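Long-range contacts in DUF1460 domain-containing protein (Legionella pneumophila subsp. pneumophila, PDB 2IM9), which is of unknown function but belongs to an N-acetylmuramoyl-L-alanine amidase-like family of the papain-like peptidase clan, so it probably cleaves an amide bond in peptidoglycan: residues M53-I57 with V317-P322; D153-I158 with V219-P223; K183-I188 with R201-K206; L71-G75 with F85-R89. All coordinates share one frame; numbering follows the deposited sequence.

Contact 1 of 4, residues M53-I57 with V317-P322; sequences MADRI and VLPEKP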
# COMPACT_ATOMS: atom_id res chain seq x y z
N MET A 53 2.98 10.93 15.51
CA MET A 53 2.99 10.42 14.14
C MET A 53 1.63 9.83 13.78
O MET A 53 1.16 10.03 12.67
CB MET A 53 4.11 9.38 13.92
CG MET A 53 4.28 8.95 12.45
SD MET A 53 4.65 10.26 11.25
CE MET A 53 6.18 10.94 11.90
N ALA A 54 0.99 9.14 14.73
CA ALA A 54 -0.35 8.60 14.47
C ALA A 54 -1.36 9.71 14.15
O ALA A 54 -2.20 9.56 13.25
CB ALA A 54 -0.82 7.74 15.64
N ASP A 55 -1.27 10.83 14.87
CA ASP A 55 -2.15 11.96 14.61
C ASP A 55 -1.84 12.64 13.28
O ASP A 55 -2.75 13.10 12.60
CB ASP A 55 -2.13 12.98 15.77
CG ASP A 55 -2.93 12.50 17.01
OD1 ASP A 55 -3.71 11.52 16.93
OD2 ASP A 55 -2.78 13.13 18.08
N ARG A 56 -0.56 12.70 12.92
CA ARG A 56 -0.19 13.19 11.58
C ARG A 56 -0.82 12.32 10.47
O ARG A 56 -1.40 12.82 9.50
CB ARG A 56 1.33 13.19 11.43
CG ARG A 56 1.99 14.34 12.18
CD ARG A 56 3.51 14.33 12.02
NE ARG A 56 3.94 14.57 10.63
CZ ARG A 56 4.17 15.78 10.11
NH1 ARG A 56 4.01 16.90 10.83
NH2 ARG A 56 4.57 15.87 8.84
N ILE A 57 -0.68 11.01 10.62
CA ILE A 57 -1.26 10.07 9.66
C ILE A 57 -2.76 10.26 9.60
O ILE A 57 -3.33 10.25 8.53
CB ILE A 57 -0.92 8.60 10.03
CG1 ILE A 57 0.57 8.32 9.80
CG2 ILE A 57 -1.84 7.58 9.26
CD1 ILE A 57 1.05 7.06 10.47
N VAL A 317 3.90 2.42 12.15
CA VAL A 317 5.00 3.25 11.69
C VAL A 317 5.89 3.52 12.89
O VAL A 317 5.40 3.90 13.95
CB VAL A 317 4.47 4.58 11.11
CG1 VAL A 317 5.63 5.57 10.81
CG2 VAL A 317 3.64 4.32 9.86
N LEU A 318 7.20 3.34 12.72
CA LEU A 318 8.13 3.45 13.85
C LEU A 318 8.65 4.87 14.14
O LEU A 318 8.71 5.28 15.31
CB LEU A 318 9.30 2.50 13.65
CG LEU A 318 9.01 1.00 13.71
CD1 LEU A 318 10.25 0.22 13.30
CD2 LEU A 318 8.53 0.61 15.11
N PRO A 319 9.08 5.60 13.09
CA PRO A 319 9.58 6.96 13.37
C PRO A 319 8.57 7.79 14.17
O PRO A 319 7.37 7.79 13.87
CB PRO A 319 9.76 7.55 11.97
CG PRO A 319 10.03 6.37 11.12
CD PRO A 319 9.20 5.26 11.66
N GLU A 320 9.06 8.47 15.20
CA GLU A 320 8.19 9.25 16.10
C GLU A 320 7.97 10.68 15.63
O GLU A 320 6.95 11.29 15.95
CB GLU A 320 8.74 9.25 17.53
CG GLU A 320 8.74 7.87 18.18
CD GLU A 320 9.19 7.88 19.63
OE1 GLU A 320 10.26 8.47 19.93
OE2 GLU A 320 8.49 7.28 20.47
N LYS A 321 8.93 11.22 14.89
CA LYS A 321 8.81 12.60 14.42
C LYS A 321 9.20 12.71 12.95
O LYS A 321 9.97 11.90 12.47
CB LYS A 321 9.65 13.54 15.30
CG LYS A 321 11.14 13.38 15.14
CD LYS A 321 11.90 14.39 16.01
CE LYS A 321 13.26 14.72 15.41
NZ LYS A 321 13.97 15.78 16.21
N PRO A 322 8.65 13.70 12.24
CA PRO A 322 8.97 13.84 10.83
C PRO A 322 10.38 14.40 10.61
O PRO A 322 10.97 14.97 11.54
CB PRO A 322 7.91 14.81 10.31
CG PRO A 322 7.49 15.60 11.51
CD PRO A 322 7.67 14.71 12.70
O HOH W 1 5.03 10.28 17.53

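Contact 2 of 4, residues D153-I158 with V219-P223; sequences DITFSI and VPYIP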
# COMPACT_ATOMS: atom_id res chain seq x y z
N ASP A 153 5.75 -5.03 11.93
CA ASP A 153 4.58 -5.91 11.89
C ASP A 153 4.24 -6.24 13.34
O ASP A 153 5.07 -6.81 14.07
CB ASP A 153 4.91 -7.17 11.09
CG ASP A 153 3.70 -8.06 10.81
OD1 ASP A 153 2.84 -8.19 11.71
OD2 ASP A 153 3.63 -8.66 9.71
N ILE A 154 3.04 -5.85 13.77
CA ILE A 154 2.58 -6.13 15.13
C ILE A 154 1.42 -7.13 15.20
O ILE A 154 0.82 -7.30 16.27
CB ILE A 154 2.23 -4.84 15.89
CG1 ILE A 154 1.04 -4.12 15.25
CG2 ILE A 154 3.46 -3.92 15.95
CD1 ILE A 154 0.27 -3.29 16.26
N THR A 155 1.15 -7.82 14.09
CA THR A 155 0.02 -8.76 14.01
C THR A 155 -0.03 -9.74 15.17
O THR A 155 -1.08 -9.92 15.81
CB THR A 155 0.04 -9.51 12.66
OG1 THR A 155 0.19 -8.55 11.59
CG2 THR A 155 -1.23 -10.33 12.46
N PHE A 156 1.11 -10.37 15.47
CA PHE A 156 1.14 -11.37 16.55
C PHE A 156 0.91 -10.78 17.95
O PHE A 156 0.55 -11.52 18.87
CB PHE A 156 2.43 -12.19 16.55
CG PHE A 156 2.37 -13.42 15.69
CD1 PHE A 156 2.75 -13.38 14.36
CD2 PHE A 156 1.93 -14.64 16.24
CE1 PHE A 156 2.69 -14.54 13.57
CE2 PHE A 156 1.86 -15.80 15.45
CZ PHE A 156 2.24 -15.75 14.12
N SER A 157 1.16 -9.48 18.12
CA SER A 157 0.99 -8.83 19.42
C SER A 157 -0.48 -8.58 19.77
O SER A 157 -0.80 -8.13 20.87
CB SER A 157 1.74 -7.50 19.46
OG SER A 157 0.99 -6.50 18.79
N ILE A 158 -1.37 -8.87 18.83
CA ILE A 158 -2.80 -8.71 19.08
C ILE A 158 -3.27 -10.06 19.60
O ILE A 158 -3.47 -11.00 18.84
CB ILE A 158 -3.55 -8.23 17.83
CG1 ILE A 158 -3.07 -6.81 17.49
CG2 ILE A 158 -5.07 -8.25 18.06
CD1 ILE A 158 -3.30 -6.42 16.10
N VAL A 219 3.48 -14.04 5.76
CA VAL A 219 2.70 -12.87 6.16
C VAL A 219 1.81 -13.24 7.34
O VAL A 219 0.83 -13.98 7.16
CB VAL A 219 1.81 -12.36 5.02
CG1 VAL A 219 1.00 -11.13 5.49
CG2 VAL A 219 2.66 -12.04 3.76
N PRO A 220 2.11 -12.69 8.53
CA PRO A 220 1.20 -12.98 9.65
C PRO A 220 -0.18 -12.40 9.39
O PRO A 220 -0.31 -11.34 8.75
CB PRO A 220 1.87 -12.26 10.83
CG PRO A 220 3.32 -12.17 10.44
CD PRO A 220 3.25 -11.86 8.97
N TYR A 221 -1.22 -13.09 9.86
CA TYR A 221 -2.57 -12.51 9.78
C TYR A 221 -3.42 -12.99 10.93
O TYR A 221 -3.27 -14.13 11.41
CB TYR A 221 -3.26 -12.76 8.42
CG TYR A 221 -3.70 -14.19 8.17
CD1 TYR A 221 -5.03 -14.57 8.36
CD2 TYR A 221 -2.79 -15.16 7.73
CE1 TYR A 221 -5.45 -15.89 8.12
CE2 TYR A 221 -3.21 -16.50 7.52
CZ TYR A 221 -4.53 -16.84 7.70
OH TYR A 221 -4.94 -18.15 7.47
N ILE A 222 -4.30 -12.10 11.38
CA ILE A 222 -5.31 -12.47 12.37
C ILE A 222 -6.49 -12.99 11.56
O ILE A 222 -7.05 -12.26 10.74
CB ILE A 222 -5.77 -11.26 13.18
CG1 ILE A 222 -4.59 -10.62 13.92
CG2 ILE A 222 -6.81 -11.68 14.24
CD1 ILE A 222 -4.97 -9.30 14.54
N PRO A 223 -6.86 -14.25 11.79
CA PRO A 223 -7.92 -14.89 11.01
C PRO A 223 -9.33 -14.44 11.41
O PRO A 223 -9.57 -14.08 12.57
CB PRO A 223 -7.75 -16.37 11.39
CG PRO A 223 -7.23 -16.34 12.73
CD PRO A 223 -6.29 -15.18 12.79

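Contact 3 of 4, residues K183-I188 with R201-K206; sequences KTIDTI and RLVELK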
# COMPACT_ATOMS: atom_id res chain seq x y z
N LYS A 183 2.73 -10.20 -18.56
CA LYS A 183 2.33 -8.83 -18.85
C LYS A 183 1.96 -8.57 -20.30
O LYS A 183 2.46 -9.23 -21.22
CB LYS A 183 3.43 -7.85 -18.44
CG LYS A 183 3.61 -7.77 -16.94
CD LYS A 183 4.75 -6.81 -16.59
CE LYS A 183 4.79 -6.49 -15.08
NZ LYS A 183 3.47 -5.93 -14.61
N THR A 184 1.09 -7.59 -20.49
CA THR A 184 0.68 -7.16 -21.82
C THR A 184 1.15 -5.72 -22.04
O THR A 184 1.72 -5.11 -21.14
CB THR A 184 -0.85 -7.19 -21.99
OG1 THR A 184 -1.43 -6.20 -21.14
CG2 THR A 184 -1.42 -8.57 -21.64
N ILE A 185 0.85 -5.18 -23.21
CA ILE A 185 1.23 -3.79 -23.50
C ILE A 185 0.60 -2.77 -22.54
O ILE A 185 1.09 -1.63 -22.45
CB ILE A 185 0.96 -3.40 -24.98
CG1 ILE A 185 -0.51 -3.55 -25.34
CG2 ILE A 185 1.87 -4.23 -25.91
CD1 ILE A 185 -0.86 -2.87 -26.65
N ASP A 186 -0.44 -3.18 -21.81
CA ASP A 186 -1.10 -2.29 -20.82
C ASP A 186 -0.15 -1.87 -19.70
O ASP A 186 -0.35 -0.85 -19.05
CB ASP A 186 -2.32 -2.98 -20.20
CG ASP A 186 -3.55 -2.91 -21.09
OD1 ASP A 186 -3.46 -2.41 -22.24
OD2 ASP A 186 -4.60 -3.40 -20.62
N THR A 187 0.90 -2.65 -19.49
CA THR A 187 1.94 -2.26 -18.54
C THR A 187 2.71 -1.03 -18.99
O THR A 187 3.18 -0.26 -18.15
CB THR A 187 2.92 -3.43 -18.31
OG1 THR A 187 2.27 -4.40 -17.49
CG2 THR A 187 4.18 -2.96 -17.59
N ILE A 188 2.84 -0.86 -20.30
CA ILE A 188 3.64 0.23 -20.85
C ILE A 188 2.74 1.43 -21.09
O ILE A 188 1.94 1.43 -22.03
CB ILE A 188 4.33 -0.18 -22.18
CG1 ILE A 188 5.09 -1.50 -22.00
CG2 ILE A 188 5.24 0.98 -22.70
CD1 ILE A 188 6.28 -1.43 -21.04
N ARG A 201 9.22 -1.89 -25.94
CA ARG A 201 9.59 -1.67 -24.56
C ARG A 201 9.14 -2.83 -23.69
O ARG A 201 9.83 -3.18 -22.75
CB ARG A 201 9.04 -0.35 -24.05
CG ARG A 201 9.76 0.82 -24.71
CD ARG A 201 9.18 2.14 -24.27
NE ARG A 201 9.64 3.21 -25.15
CZ ARG A 201 9.73 4.48 -24.80
NH1 ARG A 201 9.42 4.88 -23.57
NH2 ARG A 201 10.15 5.38 -25.69
N LEU A 202 7.98 -3.42 -24.01
CA LEU A 202 7.53 -4.60 -23.25
C LEU A 202 8.53 -5.77 -23.34
O LEU A 202 8.85 -6.38 -22.33
CB LEU A 202 6.15 -5.05 -23.68
CG LEU A 202 5.55 -6.16 -22.80
CD1 LEU A 202 5.36 -5.71 -21.35
CD2 LEU A 202 4.22 -6.63 -23.47
N VAL A 203 9.02 -6.09 -24.54
CA VAL A 203 10.03 -7.16 -24.70
C VAL A 203 11.27 -6.84 -23.88
O VAL A 203 11.86 -7.72 -23.24
CB VAL A 203 10.43 -7.37 -26.21
CG1 VAL A 203 11.61 -8.33 -26.33
CG2 VAL A 203 9.23 -7.82 -27.02
N GLU A 204 11.67 -5.57 -23.90
CA GLU A 204 12.84 -5.12 -23.15
C GLU A 204 12.65 -5.31 -21.65
O GLU A 204 13.53 -5.83 -20.93
CB GLU A 204 13.07 -3.66 -23.48
CG GLU A 204 14.26 -3.02 -22.82
CD GLU A 204 14.29 -1.56 -23.19
OE1 GLU A 204 14.76 -1.24 -24.31
OE2 GLU A 204 13.80 -0.73 -22.39
N LEU A 205 11.48 -4.89 -21.17
CA LEU A 205 11.12 -5.03 -19.77
C LEU A 205 11.04 -6.51 -19.36
O LEU A 205 11.51 -6.89 -18.28
CB LEU A 205 9.78 -4.34 -19.50
CG LEU A 205 9.33 -4.35 -18.03
CD1 LEU A 205 10.36 -3.66 -17.11
CD2 LEU A 205 7.91 -3.79 -17.90
N LYS A 206 10.44 -7.34 -20.22
CA LYS A 206 10.34 -8.77 -19.88
C LYS A 206 11.69 -9.45 -19.83
O LYS A 206 11.91 -10.39 -19.02
CB LYS A 206 9.44 -9.48 -20.89
CG LYS A 206 7.98 -9.16 -20.68
CD LYS A 206 7.14 -9.94 -21.67
CE LYS A 206 5.67 -9.71 -21.41
NZ LYS A 206 4.87 -10.59 -22.28

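Contact 4 of 4, residues L71-G75 with F85-R89; sequences LGSLG and FPRYR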
# COMPACT_ATOMS: atom_id res chain seq x y z
N LEU A 71 -7.07 3.57 -10.71
CA LEU A 71 -6.29 2.35 -10.71
C LEU A 71 -4.88 2.62 -11.25
O LEU A 71 -4.74 3.24 -12.30
CB LEU A 71 -6.96 1.30 -11.59
CG LEU A 71 -6.24 -0.05 -11.64
CD1 LEU A 71 -6.17 -0.68 -10.26
CD2 LEU A 71 -6.94 -0.96 -12.64
N GLY A 72 -3.85 2.19 -10.51
CA GLY A 72 -2.46 2.39 -10.97
C GLY A 72 -2.13 3.87 -11.10
O GLY A 72 -1.71 4.34 -12.15
N SER A 73 -2.35 4.61 -10.01
CA SER A 73 -2.29 6.08 -10.03
C SER A 73 -0.93 6.66 -10.40
O SER A 73 -0.86 7.77 -10.95
CB SER A 73 -2.70 6.63 -8.67
OG SER A 73 -4.12 6.71 -8.56
N LEU A 74 0.14 5.95 -10.04
CA LEU A 74 1.51 6.49 -10.16
C LEU A 74 2.38 5.64 -11.06
O LEU A 74 2.17 4.43 -11.20
CB LEU A 74 2.17 6.56 -8.77
CG LEU A 74 1.44 7.45 -7.74
CD1 LEU A 74 2.22 7.56 -6.42
CD2 LEU A 74 1.22 8.83 -8.34
N GLY A 75 3.38 6.29 -11.65
CA GLY A 75 4.41 5.61 -12.42
C GLY A 75 5.79 6.14 -12.08
O GLY A 75 6.07 6.51 -10.92
N PHE A 85 3.23 7.58 -16.01
CA PHE A 85 2.31 8.18 -15.05
C PHE A 85 3.11 8.97 -13.99
O PHE A 85 4.32 8.71 -13.80
CB PHE A 85 1.44 7.10 -14.40
CG PHE A 85 0.09 6.94 -15.05
CD1 PHE A 85 -0.02 6.78 -16.44
CD2 PHE A 85 -1.07 6.98 -14.28
CE1 PHE A 85 -1.26 6.64 -17.05
CE2 PHE A 85 -2.34 6.84 -14.89
CZ PHE A 85 -2.42 6.65 -16.28
N PRO A 86 2.46 9.93 -13.31
CA PRO A 86 3.18 10.84 -12.43
C PRO A 86 3.83 10.11 -11.25
O PRO A 86 3.36 9.05 -10.83
CB PRO A 86 2.11 11.79 -11.90
CG PRO A 86 0.79 11.23 -12.32
CD PRO A 86 1.00 10.19 -13.36
N ARG A 87 4.88 10.70 -10.71
CA ARG A 87 5.57 10.15 -9.54
C ARG A 87 4.79 10.32 -8.24
O ARG A 87 4.96 9.54 -7.28
CB ARG A 87 6.94 10.82 -9.42
CG ARG A 87 7.85 10.28 -10.52
CD ARG A 87 9.08 11.14 -10.69
NE ARG A 87 8.73 12.43 -11.28
CZ ARG A 87 9.62 13.36 -11.57
NH1 ARG A 87 10.90 13.12 -11.30
NH2 ARG A 87 9.22 14.50 -12.13
N TYR A 88 3.95 11.36 -8.20
CA TYR A 88 3.02 11.62 -7.09
C TYR A 88 1.92 12.56 -7.61
O TYR A 88 2.09 13.24 -8.63
CB TYR A 88 3.73 12.26 -5.89
CG TYR A 88 4.59 13.45 -6.29
CD1 TYR A 88 4.06 14.75 -6.31
CD2 TYR A 88 5.93 13.26 -6.65
CE1 TYR A 88 4.84 15.84 -6.70
CE2 TYR A 88 6.73 14.33 -7.03
CZ TYR A 88 6.18 15.62 -7.06
OH TYR A 88 6.97 16.68 -7.44
N ARG A 89 0.78 12.55 -6.92
CA ARG A 89 -0.36 13.36 -7.34
C ARG A 89 -1.33 13.53 -6.19
O ARG A 89 -1.29 12.76 -5.21
CB ARG A 89 -1.06 12.71 -8.53
CG ARG A 89 -1.72 11.38 -8.21
CD ARG A 89 -1.98 10.57 -9.46
NE ARG A 89 -2.90 11.26 -10.40
CZ ARG A 89 -3.22 10.81 -11.62
NH1 ARG A 89 -2.71 9.67 -12.08
NH2 ARG A 89 -4.06 11.51 -12.40

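Contact 1 of 4, residues M53-I57 with V317-P322
Met53, in the first turn of helix 53-63, packs on Val317, Pro319 O and the Lys321-Pro322 peptide of the loop that leaves strand 311-317; Met53, Pro322 and Val317 bury most of the surface. With CG anti to the backbone N (chi1 -173°) and further bends at chi2 and chi3, the methionine side chain curls along the loop instead of reaching straight out. Met53 CG sits 3.6 Å from Pro319 O and touches Val317 CG1, the two side chains crossing at about a right angle; Met53 CE ends over the Lys321-Pro322 peptide, 3.7 Å from Pro322 N. Pro322 also meets the helix through Arg56: Pro322 CG stands over the centre of one guanidinium face, 3.6 Å from Arg56 CZ. The polar end of Arg56 bonds outside the segments, NE to Ala106 O and NH2 weakly to Leu105 O. Val317 splits its two methyls between neighbours one helical turn apart, CG1 to Met53 and Val317 CG2 to Ile57 CD1 at 3.8 Å. One water accepts from Met53 N at 3.0 Å and donates to Glu320 O at 2.7 Å. With no direct hydrogen bond, the segments are held by side-chain shape and this water, which serves a first-turn N-H and a loop carbonyl together, while the proline covers the flat face of the guanidinium and leaves NE to bond helix 95-107.

Contact 2 of 4, residues D153-I158 with V219-P223
Asp153, at the end of strand 151-153, opens an Asx turn that leads into a short 3-10 segment, and this turn packs beside strand 214-223 of the antiparallel sheet. Its carboxylate reaches the strand, where Asp153 OD2 lies 3.3 Å from Pro220 CD. The other oxygen, Asp153 OD1, takes two bonds from Thr155: the backbone N at 2.9 Å, and OG1 at 2.7 Å on the syn side, 25° out of the carboxylate plane. Asn313 ND2, on strand 311-317 between strands 151-153 and 214-223, bonds both Asp153 OD2 and Pro220 O. At Thr155 the hydroxyl, which further bonds Ile314 N, is turned beside the backbone N (chi1 -50°), placing CG2 anti to that N and against the strand. There Thr155 CG2 meets Ile222 CG1 at 3.7 Å, the two side chains running past one another in opposite directions, while Thr155 CB rests on Pro220 CB. Phe156 swings its ring back to the same proline, crossing it at about a right angle with Phe156 CE1 3.7 Å from Pro220 CB. Asp153, Thr155 and Phe156 thus all rest on Pro220. Ile158 follows the 3-10 segment and crosses Ile222 nearly perpendicularly, both lying on Ile314 of strand 311-317; here Ile222 CD1 rests against the forked end of Ile158, 3.7 Å from both Ile158 CG2 and Ile158 CD1.

Contact 3 of 4, residues K183-I188 with R201-K206
This is a mixed apolar and polar contact in which helix 195-209 packs back against the linker that follows helix 176-181, at the periphery of the chain. Leu202 is at its centre: with CG anti to the backbone N (chi1 -172°), it lays both methyls against the linker backbone, Leu202 CD2 3.5 Å from Thr184 C and Leu202 CD1 3.7 Å from Thr184 O. Ile188 lies obliquely over the base of the same leucine, Ile188 CG1 4.1 Å from Leu202 CB. Nearly one turn further on, Leu205 CD2 meets Thr187 CG2 at 3.8 Å, their side chains crossing at about a right angle. The extended chain of Lys206 runs across to Lys183 O, where Lys206 NZ donates a 3.0 Å bond from 19° off the carbonyl plane; NZ also bonds Asn181 O, tying the helix to the end of helix 176-181. Lys183 turns its own amine away, to Tyr130 OH and the Trp179 ring. Within the linker, Thr184 OG1 accepts from Asp186 N at 3.2 Å. The pattern is that of an ST turn leading into a 3-10 turn, 185-187, that packs on one face of the following helix.

Contact 4 of 4, residues L71-G75 with F85-R89
Two hydrogen bonds join Ser73 and Gly75 to residues 85-89. Gly75 N donates to Pro86 O at 2.9 Å, nearly straight at 162° but from above the carbonyl plane, not on a lone pair. Arg89 NH1 reaches Ser73 O, also at 2.9 Å, and here the match is closer: the oxygen lies in the guanidinium plane and the donor falls on a carbonyl lone pair. Arg89 CG sits between the backbone N and the carbonyl carbon (chi1 66°), and a bend at chi3 turns the guanidinium to Ser73 O; the salt bridge from Arg89 NE to Asp91 OD1 helps to fix the rotation of the head. Weaker polar contacts surround these bonds. Ser73 O also faces the edge of the Phe85 ring, 3.4 Å from Phe85 CD2 in the ring plane, and Leu74 CA makes a CH...O contact with Pro86 O at 3.2 Å. Side-chain to backbone packing falls chiefly to Leu74, whose methyls both lie against residues 86-88: CD1 touches Arg87 O, while Leu74 CD2 lies 3.3 Å from Pro86 O and 3.5 Å from Tyr88 CA, with Arg89 CD as its aliphatic partner. Two irregular parts of the connection from helix 53-63 to helix 95-107 are thus tied into a compact, mostly buried loop, with Gly72 O and Gly75 O bonded by Arg189 and Arg122. Leu74 and Ser73 touch Thr97 of helix 95-107, Tyr88 packs on Leu118 of helix 111-122, and Pro86, Tyr88 and Arg89 lie along helix 27-45, where Arg87 forms a salt bridge with Glu31.

Contact 1 joins the second helix of the chain to its C-terminal loop, 260 residues apart, and the other three are nested inside the loop it closes; contact 3 is nested again inside the loop of contact 2, whereas contact 4 closes before either of these opens. Contacts 3 and 4 share one side of the molecule, with centres 17 Å apart and nearest atoms about 8 Å apart. Contact 2 lies across the chain's centre from both, its centre 36 Å from that of contact 3. Contact 1 includes the end of strand 311-317 and contact 2 flanks it, their nearest atoms about 7 Å apart. No ligand or established active site marks any of the four.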